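Integron cassette protein Vpc_cass2 (Vibrio paracholerae, PDB 3JRT) is of unknown function but is encoded by a mobile integron gene cassette and forms an all-helical dimer, apparently with a novel fold. Local coordinates at residues 41-53 with 67-81. Numbering follows the deposited sequence.
Sequences DLTIAVTVLKDYE and RQCIWRLCVYSIVIN
Between A45 and C74 the backbones of helices 41-53 and 67-81 come within 4.9 Å, CA to CA, although the segment axes approach no closer than 8.8 Å and run nearly antiparallel, at 161°. This close approach falls where two small residues face each other; beside them the A45 methyl rests on I78 CG1, and C74 SG packs against V48 CG1 at 3.6 Å. Toward the C-terminal end of 41-53, L49, with CG anti to its backbone nitrogen (chi1 -175°), sends CD1 over one face of the W71 indole, a CH-pi contact 3.7 Å from the centroid of the five-membered ring. At the edge of that indole, W71 NE1 donates to E53 OE2 (2.7 Å) in the ring plane but from above the carboxylate plane, the two planes being 72° apart. R67 adds a second hold: its NH2 bonds almost straight to the syn side of E53 OE1, and its NE adds a weak bond to OE2. Since R59 also pairs with OE1, the carboxylate is held by three side chains and would be expected to stay ionised. Beyond it, I70 CD1 packs obliquely on the Y52 ring, whose hydroxyl bonds D51 of the second subunit. At the other end L42 CD2 slides past N81 CB, 3.7 Å away, and two waters bridge the helices: one joins D41 O to S77 OG, another D41 OD2 to N81 OD1. D41 OD1 itself bridges to R72 of the second subunit. The two helices, consecutive in the chain, form an antiparallel helical hairpin, buried in an all-helical subunit beside its dimer interface.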
ATOM      1  N   ASP A  41       4.772  -8.860   4.396  1.00 38.39           N
ATOM      2  CA  ASP A  41       3.816  -7.978   3.730  1.00 43.27           C
ATOM      3  C   ASP A  41       2.809  -8.750   2.864  1.00 40.95           C
ATOM      4  O   ASP A  41       1.633  -8.433   2.863  1.00 36.22           O
ATOM      5  CB  ASP A  41       4.524  -6.872   2.939  1.00 44.15           C
ATOM      6  CG  ASP A  41       5.382  -5.958   3.838  1.00 53.66           C
ATOM      7  OD1 ASP A  41       5.125  -5.903   5.058  1.00 48.67           O
ATOM      8  OD2 ASP A  41       6.311  -5.291   3.333  1.00 59.55           O
ATOM      9  N   LEU A  42       3.267  -9.771   2.149  1.00 36.71           N
ATOM     10  CA  LEU A  42       2.365 -10.575   1.332  1.00 37.76           C
ATOM     11  C   LEU A  42       1.436 -11.369   2.244  1.00 37.36           C
ATOM     12  O   LEU A  42       0.258 -11.475   1.988  1.00 38.33           O
ATOM     13  CB  LEU A  42       3.140 -11.516   0.413  1.00 34.35           C
ATOM     14  CG  LEU A  42       3.852 -10.898  -0.789  1.00 43.32           C
ATOM     15  CD1 LEU A  42       4.896 -11.875  -1.357  1.00 35.58           C
ATOM     16  CD2 LEU A  42       2.865 -10.465  -1.871  1.00 37.92           C
ATOM     17  N   THR A  43       1.969 -11.893   3.336  1.00 42.66           N
ATOM     18  CA  THR A  43       1.157 -12.701   4.235  1.00 38.67           C
ATOM     19  C   THR A  43       0.075 -11.855   4.894  1.00 41.08           C
ATOM     20  O   THR A  43      -1.058 -12.288   5.021  1.00 37.37           O
ATOM     21  CB  THR A  43       2.042 -13.389   5.310  1.00 39.46           C
ATOM     22  OG1 THR A  43       2.936 -14.293   4.662  1.00 46.33           O
ATOM     23  CG2 THR A  43       1.204 -14.151   6.356  1.00 33.00           C
ATOM     24  N   ILE A  44       0.421 -10.643   5.311  1.00 44.55           N
ATOM     25  CA  ILE A  44      -0.536  -9.830   6.038  1.00 37.46           C
ATOM     26  C   ILE A  44      -1.645  -9.250   5.123  1.00 35.19           C
ATOM     27  O   ILE A  44      -2.797  -9.183   5.508  1.00 34.37           O
ATOM     28  CB  ILE A  44       0.141  -8.725   6.872  1.00 38.53           C
ATOM     29  CG1 ILE A  44      -0.880  -8.113   7.823  1.00 37.66           C
ATOM     30  CG2 ILE A  44       0.731  -7.628   5.978  1.00 38.99           C
ATOM     31  CD1 ILE A  44      -1.322  -9.067   8.913  1.00 37.11           C
ATOM     32  N   ALA A  45      -1.281  -8.850   3.919  1.00 32.54           N
ATOM     33  CA  ALA A  45      -2.241  -8.356   2.948  1.00 34.26           C
ATOM     34  C   ALA A  45      -3.333  -9.397   2.657  1.00 35.14           C
ATOM     35  O   ALA A  45      -4.515  -9.068   2.588  1.00 39.40           O
ATOM     36  CB  ALA A  45      -1.519  -7.953   1.661  1.00 29.04           C
ATOM     37  N   VAL A  46      -2.928 -10.653   2.505  1.00 36.47           N
ATOM     38  CA  VAL A  46      -3.864 -11.756   2.278  1.00 32.81           C
ATOM     39  C   VAL A  46      -4.729 -11.997   3.513  1.00 35.37           C
ATOM     40  O   VAL A  46      -5.947 -12.138   3.400  1.00 41.68           O
ATOM     41  CB  VAL A  46      -3.098 -13.063   1.898  1.00 35.98           C
ATOM     42  CG1 VAL A  46      -4.022 -14.287   1.951  1.00 27.46           C
ATOM     43  CG2 VAL A  46      -2.474 -12.919   0.529  1.00 31.55           C
ATOM     44  N   THR A  47      -4.093 -12.017   4.691  1.00 37.26           N
ATOM     45  CA  THR A  47      -4.801 -12.232   5.956  1.00 37.13           C
ATOM     46  C   THR A  47      -5.848 -11.143   6.210  1.00 35.87           C
ATOM     47  O   THR A  47      -6.998 -11.420   6.549  1.00 41.72           O
ATOM     48  CB  THR A  47      -3.831 -12.272   7.162  1.00 39.61           C
ATOM     49  OG1 THR A  47      -2.937 -13.377   7.027  1.00 49.83           O
ATOM     50  CG2 THR A  47      -4.612 -12.419   8.473  1.00 34.96           C
ATOM     51  N   VAL A  48      -5.444  -9.894   6.059  1.00 33.10           N
ATOM     52  CA  VAL A  48      -6.383  -8.795   6.246  1.00 31.52           C
ATOM     53  C   VAL A  48      -7.589  -8.910   5.310  1.00 34.63           C
ATOM     54  O   VAL A  48      -8.728  -8.761   5.732  1.00 38.90           O
ATOM     55  CB  VAL A  48      -5.691  -7.450   6.018  1.00 31.52           C
ATOM     56  CG1 VAL A  48      -6.726  -6.336   5.922  1.00 27.62           C
ATOM     57  CG2 VAL A  48      -4.711  -7.171   7.171  1.00 31.90           C
ATOM     58  N   LEU A  49      -7.318  -9.184   4.038  1.00 36.93           N
ATOM     59  CA  LEU A  49      -8.349  -9.262   3.013  1.00 35.65           C
ATOM     60  C   LEU A  49      -9.332 -10.370   3.363  1.00 41.15           C
ATOM     61  O   LEU A  49     -10.533 -10.164   3.395  1.00 45.04           O
ATOM     62  CB  LEU A  49      -7.712  -9.523   1.647  1.00 33.55           C
ATOM     63  CG  LEU A  49      -8.664  -9.505   0.455  1.00 41.03           C
ATOM     64  CD1 LEU A  49      -9.619  -8.309   0.554  1.00 31.69           C
ATOM     65  CD2 LEU A  49      -7.874  -9.492  -0.853  1.00 39.61           C
ATOM     66  N   LYS A  50      -8.799 -11.538   3.674  1.00 41.59           N
ATOM     67  CA  LYS A  50      -9.629 -12.642   4.121  1.00 41.09           C
ATOM     68  C   LYS A  50     -10.408 -12.355   5.388  1.00 38.47           C
ATOM     69  O   LYS A  50     -11.567 -12.749   5.492  1.00 44.69           O
ATOM     70  CB  LYS A  50      -8.819 -13.932   4.199  1.00 39.71           C
ATOM     71  CG  LYS A  50      -8.618 -14.506   2.793  1.00 48.88           C
ATOM     72  CD  LYS A  50      -7.460 -15.473   2.694  1.00 55.88           C
ATOM     73  CE  LYS A  50      -7.682 -16.687   3.523  1.00 57.44           C
ATOM     74  NZ  LYS A  50      -6.734 -17.773   3.115  1.00 66.74           N
ATOM     75  N   ASP A  51      -9.788 -11.664   6.344  0.52 40.37           N
ATOM     76  CA  ASP A  51     -10.499 -11.266   7.558  0.52 41.35           C
ATOM     77  C   ASP A  51     -11.754 -10.469   7.209  0.52 42.87           C
ATOM     78  O   ASP A  51     -12.848 -10.788   7.672  0.52 46.72           O
ATOM     79  CB  ASP A  51      -9.601 -10.451   8.493  0.52 43.34           C
ATOM     80  CG  ASP A  51      -8.597 -11.311   9.230  0.52 48.59           C
ATOM     81  OD1 ASP A  51      -8.697 -12.552   9.116  0.52 52.30           O
ATOM     82  OD2 ASP A  51      -7.707 -10.752   9.919  0.52 44.54           O
ATOM     83  N   TYR A  52     -11.598  -9.443   6.376  1.00 38.89           N
ATOM     84  CA  TYR A  52     -12.731  -8.588   6.023  1.00 40.74           C
ATOM     85  C   TYR A  52     -13.765  -9.292   5.147  1.00 42.06           C
ATOM     86  O   TYR A  52     -14.963  -9.075   5.303  1.00 46.52           O
ATOM     87  CB  TYR A  52     -12.274  -7.240   5.430  1.00 42.12           C
ATOM     88  CG  TYR A  52     -11.807  -6.308   6.517  1.00 44.86           C
ATOM     89  CD1 TYR A  52     -10.477  -6.281   6.915  1.00 38.19           C
ATOM     90  CD2 TYR A  52     -12.708  -5.487   7.185  1.00 45.32           C
ATOM     91  CE1 TYR A  52     -10.060  -5.449   7.937  1.00 43.23           C
ATOM     92  CE2 TYR A  52     -12.297  -4.642   8.207  1.00 43.05           C
ATOM     93  CZ  TYR A  52     -10.970  -4.631   8.579  1.00 48.58           C
ATOM     94  OH  TYR A  52     -10.555  -3.806   9.598  1.00 56.51           O
ATOM     95  N   GLU A  53     -13.308 -10.161   4.257  1.00 44.60           N
ATOM     96  CA  GLU A  53     -14.226 -10.955   3.454  1.00 50.76           C
ATOM     97  C   GLU A  53     -15.047 -11.892   4.331  1.00 53.21           C
ATOM     98  O   GLU A  53     -16.098 -12.361   3.928  1.00 54.45           O
ATOM     99  CB  GLU A  53     -13.478 -11.728   2.371  1.00 52.64           C
ATOM    100  CG  GLU A  53     -13.117 -10.863   1.168  1.00 56.23           C
ATOM    101  CD  GLU A  53     -14.349 -10.234   0.519  1.00 65.81           C
ATOM    102  OE1 GLU A  53     -15.235 -10.985   0.058  1.00 71.31           O
ATOM    103  OE2 GLU A  53     -14.432  -8.988   0.470  1.00 61.81           O
ATOM    104  N   ARG A  67     -15.956  -1.630   1.046  1.00 44.48           N
ATOM    105  CA  ARG A  67     -15.404  -2.912   0.641  1.00 51.72           C
ATOM    106  C   ARG A  67     -14.352  -2.751  -0.462  1.00 43.92           C
ATOM    107  O   ARG A  67     -13.295  -3.337  -0.387  1.00 38.15           O
ATOM    108  CB  ARG A  67     -16.511  -3.868   0.206  1.00 46.51           C
ATOM    109  CG  ARG A  67     -16.020  -5.253  -0.099  1.00 47.92           C
ATOM    110  CD  ARG A  67     -17.172  -6.250  -0.279  1.00 51.84           C
ATOM    111  NE  ARG A  67     -16.662  -7.569  -0.619  1.00 53.02           N
ATOM    112  CZ  ARG A  67     -16.486  -7.988  -1.864  1.00 56.06           C
ATOM    113  NH1 ARG A  67     -16.815  -7.195  -2.872  1.00 50.82           N
ATOM    114  NH2 ARG A  67     -16.000  -9.197  -2.101  1.00 60.34           N
ATOM    115  N   GLN A  68     -14.650  -1.956  -1.486  1.00 36.26           N
ATOM    116  CA  GLN A  68     -13.667  -1.705  -2.533  1.00 39.92           C
ATOM    117  C   GLN A  68     -12.370  -1.113  -1.975  1.00 35.87           C
ATOM    118  O   GLN A  68     -11.271  -1.411  -2.444  1.00 40.48           O
ATOM    119  CB  GLN A  68     -14.253  -0.770  -3.610  1.00 38.75           C
ATOM    120  CG  GLN A  68     -15.148  -1.448  -4.598  1.00 50.94           C
ATOM    121  CD  GLN A  68     -15.825  -0.462  -5.582  1.00 77.33           C
ATOM    122  OE1 GLN A  68     -16.767  -0.834  -6.305  1.00 81.30           O
ATOM    123  NE2 GLN A  68     -15.350   0.793  -5.605  1.00 76.40           N
ATOM    124  N   CYS A  69     -12.499  -0.260  -0.974  1.00 33.78           N
ATOM    125  CA  CYS A  69     -11.326   0.396  -0.413  1.00 31.48           C
ATOM    126  C   CYS A  69     -10.417  -0.616   0.270  1.00 32.35           C
ATOM    127  O   CYS A  69      -9.190  -0.514   0.190  1.00 35.73           O
ATOM    128  CB  CYS A  69     -11.744   1.515   0.553  1.00 34.43           C
ATOM    129  SG  CYS A  69     -12.395   2.962  -0.285  1.00 45.31           S
ATOM    130  N   ILE A  70     -11.030  -1.597   0.927  1.00 32.80           N
ATOM    131  CA  ILE A  70     -10.289  -2.689   1.545  1.00 36.49           C
ATOM    132  C   ILE A  70      -9.541  -3.508   0.497  1.00 34.33           C
ATOM    133  O   ILE A  70      -8.369  -3.845   0.672  1.00 32.58           O
ATOM    134  CB  ILE A  70     -11.216  -3.610   2.373  1.00 40.80           C
ATOM    135  CG1 ILE A  70     -11.780  -2.844   3.560  1.00 43.63           C
ATOM    136  CG2 ILE A  70     -10.456  -4.824   2.889  1.00 37.31           C
ATOM    137  CD1 ILE A  70     -12.988  -3.523   4.219  1.00 51.46           C
ATOM    138  N   TRP A  71     -10.240  -3.845  -0.586  1.00 37.88           N
ATOM    139  CA  TRP A  71      -9.625  -4.572  -1.687  1.00 36.70           C
ATOM    140  C   TRP A  71      -8.460  -3.799  -2.290  1.00 39.50           C
ATOM    141  O   TRP A  71      -7.413  -4.380  -2.574  1.00 40.66           O
ATOM    142  CB  TRP A  71     -10.665  -4.975  -2.769  1.00 36.21           C
ATOM    143  CG  TRP A  71     -11.439  -6.178  -2.337  1.00 38.97           C
ATOM    144  CD1 TRP A  71     -12.406  -6.234  -1.378  1.00 39.94           C
ATOM    145  CD2 TRP A  71     -11.259  -7.517  -2.801  1.00 41.47           C
ATOM    146  NE1 TRP A  71     -12.854  -7.526  -1.229  1.00 42.50           N
ATOM    147  CE2 TRP A  71     -12.168  -8.332  -2.095  1.00 44.12           C
ATOM    148  CE3 TRP A  71     -10.414  -8.107  -3.745  1.00 39.25           C
ATOM    149  CZ2 TRP A  71     -12.274  -9.706  -2.320  1.00 46.44           C
ATOM    150  CZ3 TRP A  71     -10.498  -9.474  -3.946  1.00 45.97           C
ATOM    151  CH2 TRP A  71     -11.435 -10.256  -3.247  1.00 48.32           C
ATOM    152  N   ARG A  72      -8.623  -2.501  -2.512  1.00 36.83           N
ATOM    153  CA  ARG A  72      -7.480  -1.748  -3.048  1.00 33.84           C
ATOM    154  C   ARG A  72      -6.318  -1.747  -2.048  1.00 32.05           C
ATOM    155  O   ARG A  72      -5.171  -1.988  -2.431  1.00 35.23           O
ATOM    156  CB  ARG A  72      -7.854  -0.324  -3.461  1.00 36.85           C
ATOM    157  CG  ARG A  72      -8.885  -0.242  -4.593  1.00 45.72           C
ATOM    158  CD  ARG A  72      -8.908   1.154  -5.198  1.00 51.46           C
ATOM    159  NE  ARG A  72      -9.224   2.194  -4.219  1.00 51.48           N
ATOM    160  CZ  ARG A  72     -10.465   2.578  -3.921  1.00 53.80           C
ATOM    161  NH1 ARG A  72     -11.509   2.007  -4.512  1.00 46.27           N
ATOM    162  NH2 ARG A  72     -10.668   3.535  -3.028  1.00 57.07           N
ATOM    163  N   LEU A  73      -6.618  -1.494  -0.774  1.00 27.97           N
ATOM    164  CA  LEU A  73      -5.568  -1.501   0.241  1.00 32.03           C
ATOM    165  C   LEU A  73      -4.727  -2.760   0.121  1.00 36.43           C
ATOM    166  O   LEU A  73      -3.507  -2.687   0.065  1.00 34.70           O
ATOM    167  CB  LEU A  73      -6.143  -1.391   1.666  1.00 32.33           C
ATOM    168  CG  LEU A  73      -5.123  -1.542   2.811  1.00 29.81           C
ATOM    169  CD1 LEU A  73      -4.114  -0.399   2.762  1.00 26.17           C
ATOM    170  CD2 LEU A  73      -5.796  -1.551   4.176  1.00 28.21           C
ATOM    171  N   CYS A  74      -5.382  -3.920   0.096  1.00 31.69           N
ATOM    172  CA  CYS A  74      -4.651  -5.186   0.132  1.00 30.61           C
ATOM    173  C   CYS A  74      -4.051  -5.554  -1.221  1.00 34.61           C
ATOM    174  O   CYS A  74      -2.894  -5.989  -1.332  1.00 35.29           O
ATOM    175  CB  CYS A  74      -5.538  -6.309   0.670  1.00 25.48           C
ATOM    176  SG  CYS A  74      -6.106  -5.995   2.371  1.00 32.84           S
ATOM    177  N   VAL A  75      -4.826  -5.349  -2.268  1.00 30.15           N
ATOM    178  CA  VAL A  75      -4.333  -5.644  -3.597  1.00 34.30           C
ATOM    179  C   VAL A  75      -3.112  -4.781  -3.988  1.00 39.24           C
ATOM    180  O   VAL A  75      -2.130  -5.300  -4.522  1.00 43.24           O
ATOM    181  CB  VAL A  75      -5.475  -5.539  -4.618  1.00 39.60           C
ATOM    182  CG1 VAL A  75      -4.944  -5.421  -6.056  1.00 34.38           C
ATOM    183  CG2 VAL A  75      -6.431  -6.729  -4.434  1.00 35.59           C
ATOM    184  N   TYR A  76      -3.169  -3.476  -3.739  1.00 30.61           N
ATOM    185  CA  TYR A  76      -2.015  -2.625  -4.034  1.00 38.14           C
ATOM    186  C   TYR A  76      -0.755  -3.147  -3.336  1.00 38.90           C
ATOM    187  O   TYR A  76       0.338  -3.169  -3.899  1.00 38.39           O
ATOM    188  CB  TYR A  76      -2.285  -1.169  -3.643  1.00 33.88           C
ATOM    189  CG  TYR A  76      -3.215  -0.452  -4.613  1.00 39.91           C
ATOM    190  CD1 TYR A  76      -3.436  -0.957  -5.875  1.00 41.72           C
ATOM    191  CD2 TYR A  76      -3.852   0.741  -4.266  1.00 41.82           C
ATOM    192  CE1 TYR A  76      -4.275  -0.316  -6.779  1.00 49.56           C
ATOM    193  CE2 TYR A  76      -4.705   1.392  -5.157  1.00 45.97           C
ATOM    194  CZ  TYR A  76      -4.906   0.847  -6.417  1.00 49.54           C
ATOM    195  OH  TYR A  76      -5.719   1.464  -7.330  1.00 51.02           O
ATOM    196  N   SER A  77      -0.913  -3.604  -2.107  1.00 37.14           N
ATOM    197  CA  SER A  77       0.243  -4.056  -1.375  1.00 34.62           C
ATOM    198  C   SER A  77       0.768  -5.355  -2.020  1.00 35.82           C
ATOM    199  O   SER A  77       1.969  -5.521  -2.251  1.00 38.56           O
ATOM    200  CB  SER A  77      -0.116  -4.263   0.102  1.00 31.08           C
ATOM    201  OG  SER A  77       1.001  -4.758   0.810  1.00 37.45           O
ATOM    202  N   ILE A  78      -0.136  -6.285  -2.290  1.00 36.05           N
ATOM    203  CA  ILE A  78       0.236  -7.507  -3.015  1.00 35.98           C
ATOM    204  C   ILE A  78       0.953  -7.212  -4.344  1.00 39.02           C
ATOM    205  O   ILE A  78       1.994  -7.796  -4.628  1.00 40.59           O
ATOM    206  CB  ILE A  78      -0.995  -8.388  -3.250  1.00 42.59           C
ATOM    207  CG1 ILE A  78      -1.469  -8.965  -1.906  1.00 35.27           C
ATOM    208  CG2 ILE A  78      -0.706  -9.480  -4.296  1.00 35.15           C
ATOM    209  CD1 ILE A  78      -2.871  -9.566  -1.980  1.00 36.97           C
ATOM    210  N   VAL A  79       0.429  -6.295  -5.155  1.00 39.51           N
ATOM    211  CA  VAL A  79       1.070  -6.065  -6.443  1.00 44.53           C
ATOM    212  C   VAL A  79       2.428  -5.388  -6.287  1.00 48.63           C
ATOM    213  O   VAL A  79       3.381  -5.724  -6.989  1.00 57.76           O
ATOM    214  CB  VAL A  79       0.140  -5.355  -7.494  1.00 30.28           C
ATOM    215  CG1 VAL A  79      -1.147  -6.191  -7.702  1.00 29.51           C
ATOM    216  CG2 VAL A  79      -0.195  -3.904  -7.087  1.00 32.15           C
ATOM    217  N   ILE A  80       2.522  -4.441  -5.361  1.00 47.28           N
ATOM    218  CA  ILE A  80       3.803  -3.800  -5.085  1.00 43.85           C
ATOM    219  C   ILE A  80       4.837  -4.853  -4.691  1.00 40.36           C
ATOM    220  O   ILE A  80       5.968  -4.823  -5.145  1.00 37.53           O
ATOM    221  CB  ILE A  80       3.678  -2.716  -3.991  1.00 47.39           C
ATOM    222  CG1 ILE A  80       3.116  -1.416  -4.589  1.00 35.01           C
ATOM    223  CG2 ILE A  80       5.033  -2.483  -3.277  1.00 41.16           C
ATOM    224  CD1 ILE A  80       2.509  -0.466  -3.515  1.00 33.95           C
ATOM    225  N   ASN A  81       4.436  -5.809  -3.869  1.00 39.32           N
ATOM    226  CA  ASN A  81       5.380  -6.819  -3.421  1.00 41.25           C
ATOM    227  C   ASN A  81       5.685  -7.925  -4.428  1.00 44.65           C
ATOM    228  O   ASN A  81       6.807  -8.418  -4.489  1.00 47.26           O
ATOM    229  CB  ASN A  81       4.962  -7.371  -2.074  1.00 34.34           C
ATOM    230  CG  ASN A  81       5.277  -6.396  -0.962  1.00 40.33           C
ATOM    231  OD1 ASN A  81       6.433  -6.166  -0.659  1.00 47.51           O
ATOM    232  ND2 ASN A  81       4.265  -5.776  -0.407  1.00 33.04           N
TER
HETATM  233  O   HOH W   1       1.089  -5.790   3.156  1.00 36.89           O
HETATM  234  O   HOH W   2       8.033  -5.843   1.342  1.00 45.00           O